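Long-range contact in lipoprotein (Mycoplasma mycoides subsp. capri, PDB 7ADK), which is probably a surface lipoprotein acting as a peptidase of the chymotrypsin-like PA clan, in the family of mycoplasma immunoglobulin proteases: residues Gly282-Leu287 with Ile582-Ser587. Sequence-based numbering, arbitrary orientation.
Sequences GLARTL and ITNNYS
N584 carries the centre of this contact. Its CB points at the loop 282-287 and lies 3.5 Å from A284 CA. CG stays beside the backbone N, roughly opposite the carbonyl carbon (chi1 -85°), and sits 3.7 Å from the same A284 CA. At the tip, ND2 passes alongside the A284 backbone. ND2 is 3.3 Å from A284 N, but both are donors, so no bond forms. The amide is held from a third segment instead: ND2 bonds to L467 O, and OD1 accepts from S469 N. These two bonds fix the rotation of the amide. Toward A284 it makes van der Waals contact only.

R285 crosses the Y586 ring obliquely, with CD 3.4 Å from Y586 CD1. The guanidinium and ring planes are 35° apart. NE lies at the ring edge and bonds to K591 O. Y586 OH is held by M429 O and V593 N.

L287 reaches the end of helix 575-582. CD2 touches T583 CA at 3.9 Å, and CD1 comes 4.0 Å from I582 O. Just beyond, Y586 N bonds back to T583 O (3.1 Å), closing a turn.

This buried loop-to-loop contact joins the lead-in to strand 289-293 to the connection that leaves the antiparallel sheet for the mixed sheet. Such a link is consistent with the two-domain beta fold of PA-clan peptidases.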
ATOM      1  N   GLY B 282      19.057   5.170  -5.623  1.00 59.09           N
ATOM      2  CA  GLY B 282      18.269   4.679  -4.486  1.00 59.09           C
ATOM      3  C   GLY B 282      18.447   3.211  -4.168  1.00 59.09           C
ATOM      4  O   GLY B 282      17.881   2.660  -3.235  1.00 59.09           O
ATOM      5  N   LEU B 283      19.242   2.579  -4.998  1.00 62.40           N
ATOM      6  CA  LEU B 283      19.673   1.201  -4.984  1.00 62.40           C
ATOM      7  C   LEU B 283      21.184   1.264  -5.076  1.00 62.40           C
ATOM      8  O   LEU B 283      21.725   2.148  -5.729  1.00 62.40           O
ATOM      9  CB  LEU B 283      18.999   0.493  -6.169  1.00 62.40           C
ATOM     10  CG  LEU B 283      19.557  -0.865  -6.615  1.00 62.40           C
ATOM     11  CD1 LEU B 283      18.582  -1.470  -7.622  1.00 62.40           C
ATOM     12  CD2 LEU B 283      20.922  -0.748  -7.294  1.00 62.40           C
ATOM     13  N   ALA B 284      21.867   0.355  -4.417  1.00 63.61           N
ATOM     14  CA  ALA B 284      23.314   0.408  -4.246  1.00 63.61           C
ATOM     15  C   ALA B 284      23.904   1.573  -3.437  1.00 63.61           C
ATOM     16  O   ALA B 284      24.847   1.323  -2.710  1.00 63.61           O
ATOM     17  CB  ALA B 284      24.044   0.167  -5.554  1.00 63.61           C
ATOM     18  N   ARG B 285      23.409   2.805  -3.532  1.00 63.10           N
ATOM     19  CA  ARG B 285      24.114   3.976  -2.998  1.00 63.10           C
ATOM     20  C   ARG B 285      23.397   4.620  -1.827  1.00 63.10           C
ATOM     21  O   ARG B 285      23.978   4.733  -0.752  1.00 63.10           O
ATOM     22  CB  ARG B 285      24.422   4.996  -4.104  1.00 63.10           C
ATOM     23  CG  ARG B 285      25.147   4.425  -5.320  1.00 63.10           C
ATOM     24  CD  ARG B 285      26.557   3.921  -5.074  1.00 63.10           C
ATOM     25  NE  ARG B 285      27.096   3.372  -6.331  1.00 63.10           N
ATOM     26  CZ  ARG B 285      27.134   2.099  -6.676  1.00 63.10           C
ATOM     27  NH1 ARG B 285      27.291   1.136  -5.822  1.00 63.10           N
ATOM     28  NH2 ARG B 285      26.994   1.747  -7.913  1.00 63.10           N
ATOM     29  N   THR B 286      22.143   5.018  -1.983  1.00 60.59           N
ATOM     30  CA  THR B 286      21.314   5.514  -0.868  1.00 60.59           C
ATOM     31  C   THR B 286      20.763   4.347  -0.090  1.00 60.59           C
ATOM     32  O   THR B 286      19.563   4.204   0.122  1.00 60.59           O
ATOM     33  CB  THR B 286      20.212   6.478  -1.276  1.00 60.59           C
ATOM     34  OG1 THR B 286      20.798   7.405  -2.146  1.00 60.59           O
ATOM     35  CG2 THR B 286      19.683   7.227  -0.053  1.00 60.59           C
ATOM     36  N   LEU B 287      21.672   3.425   0.207  1.00 60.11           N
ATOM     37  CA  LEU B 287      21.327   2.055   0.452  1.00 60.11           C
ATOM     38  C   LEU B 287      20.400   1.973   1.659  1.00 60.11           C
ATOM     39  O   LEU B 287      19.286   1.469   1.474  1.00 60.11           O
ATOM     40  CB  LEU B 287      22.586   1.135   0.371  1.00 60.11           C
ATOM     41  CG  LEU B 287      23.689   1.121   1.450  1.00 60.11           C
ATOM     42  CD1 LEU B 287      23.383   0.140   2.578  1.00 60.11           C
ATOM     43  CD2 LEU B 287      25.002   0.648   0.856  1.00 60.11           C
ATOM     44  N   ILE B 582      26.358  -6.624   1.900  1.00 63.55           N
ATOM     45  CA  ILE B 582      25.813  -5.520   2.706  1.00 63.55           C
ATOM     46  C   ILE B 582      25.841  -4.198   1.929  1.00 63.55           C
ATOM     47  O   ILE B 582      24.826  -3.519   1.777  1.00 63.55           O
ATOM     48  CB  ILE B 582      26.586  -5.399   4.047  1.00 63.55           C
ATOM     49  CG1 ILE B 582      26.215  -6.560   4.981  1.00 63.55           C
ATOM     50  CG2 ILE B 582      26.272  -4.086   4.766  1.00 63.55           C
ATOM     51  CD1 ILE B 582      27.194  -6.801   6.130  1.00 63.55           C
ATOM     52  N   THR B 583      27.015  -3.825   1.406  1.00 61.61           N
ATOM     53  CA  THR B 583      27.285  -2.515   0.793  1.00 61.61           C
ATOM     54  C   THR B 583      26.945  -2.442  -0.699  1.00 61.61           C
ATOM     55  O   THR B 583      27.436  -1.540  -1.373  1.00 61.61           O
ATOM     56  CB  THR B 583      28.727  -2.039   1.041  1.00 61.61           C
ATOM     57  OG1 THR B 583      29.671  -2.873   0.413  1.00 61.61           O
ATOM     58  CG2 THR B 583      29.020  -1.968   2.537  1.00 61.61           C
ATOM     59  N   ASN B 584      26.167  -3.386  -1.246  1.00 62.27           N
ATOM     60  CA  ASN B 584      25.843  -3.510  -2.677  1.00 62.27           C
ATOM     61  C   ASN B 584      27.082  -3.373  -3.585  1.00 62.27           C
ATOM     62  O   ASN B 584      27.034  -2.831  -4.687  1.00 62.27           O
ATOM     63  CB  ASN B 584      24.722  -2.537  -3.035  1.00 62.27           C
ATOM     64  CG  ASN B 584      23.314  -3.032  -2.788  1.00 62.27           C
ATOM     65  OD1 ASN B 584      22.964  -4.150  -3.086  1.00 62.27           O
ATOM     66  ND2 ASN B 584      22.425  -2.184  -2.345  1.00 62.27           N
ATOM     67  N   ASN B 585      28.215  -3.849  -3.089  1.00 67.41           N
ATOM     68  CA  ASN B 585      29.534  -3.838  -3.700  1.00 67.41           C
ATOM     69  C   ASN B 585      30.042  -2.453  -4.163  1.00 67.41           C
ATOM     70  O   ASN B 585      30.660  -2.339  -5.216  1.00 67.41           O
ATOM     71  CB  ASN B 585      29.596  -4.940  -4.761  1.00 67.41           C
ATOM     72  CG  ASN B 585      31.003  -5.423  -5.018  1.00 67.41           C
ATOM     73  OD1 ASN B 585      31.977  -5.042  -4.395  1.00 67.41           O
ATOM     74  ND2 ASN B 585      31.172  -6.316  -5.947  1.00 67.41           N
ATOM     75  N   TYR B 586      29.816  -1.402  -3.371  1.00 63.58           N
ATOM     76  CA  TYR B 586      30.294  -0.031  -3.664  1.00 63.58           C
ATOM     77  C   TYR B 586      31.812   0.082  -3.904  1.00 63.58           C
ATOM     78  O   TYR B 586      32.273   0.956  -4.640  1.00 63.58           O
ATOM     79  CB  TYR B 586      29.872   0.887  -2.503  1.00 63.58           C
ATOM     80  CG  TYR B 586      30.235   2.344  -2.693  1.00 63.58           C
ATOM     81  CD1 TYR B 586      29.605   3.111  -3.689  1.00 63.58           C
ATOM     82  CD2 TYR B 586      31.119   2.989  -1.806  1.00 63.58           C
ATOM     83  CE1 TYR B 586      29.858   4.489  -3.801  1.00 63.58           C
ATOM     84  CE2 TYR B 586      31.386   4.368  -1.924  1.00 63.58           C
ATOM     85  CZ  TYR B 586      30.751   5.116  -2.929  1.00 63.58           C
ATOM     86  OH  TYR B 586      30.947   6.449  -3.065  1.00 63.58           O
ATOM     87  N   SER B 587      32.613  -0.815  -3.346  1.00 66.46           N
ATOM     88  CA  SER B 587      34.048  -0.923  -3.639  1.00 66.46           C
ATOM     89  C   SER B 587      34.337  -1.171  -5.118  1.00 66.46           C
ATOM     90  O   SER B 587      35.141  -0.466  -5.720  1.00 66.46           O
ATOM     91  CB  SER B 587      34.664  -2.049  -2.814  1.00 66.46           C
ATOM     92  OG  SER B 587      36.048  -2.159  -3.027  1.00 66.46           O
TER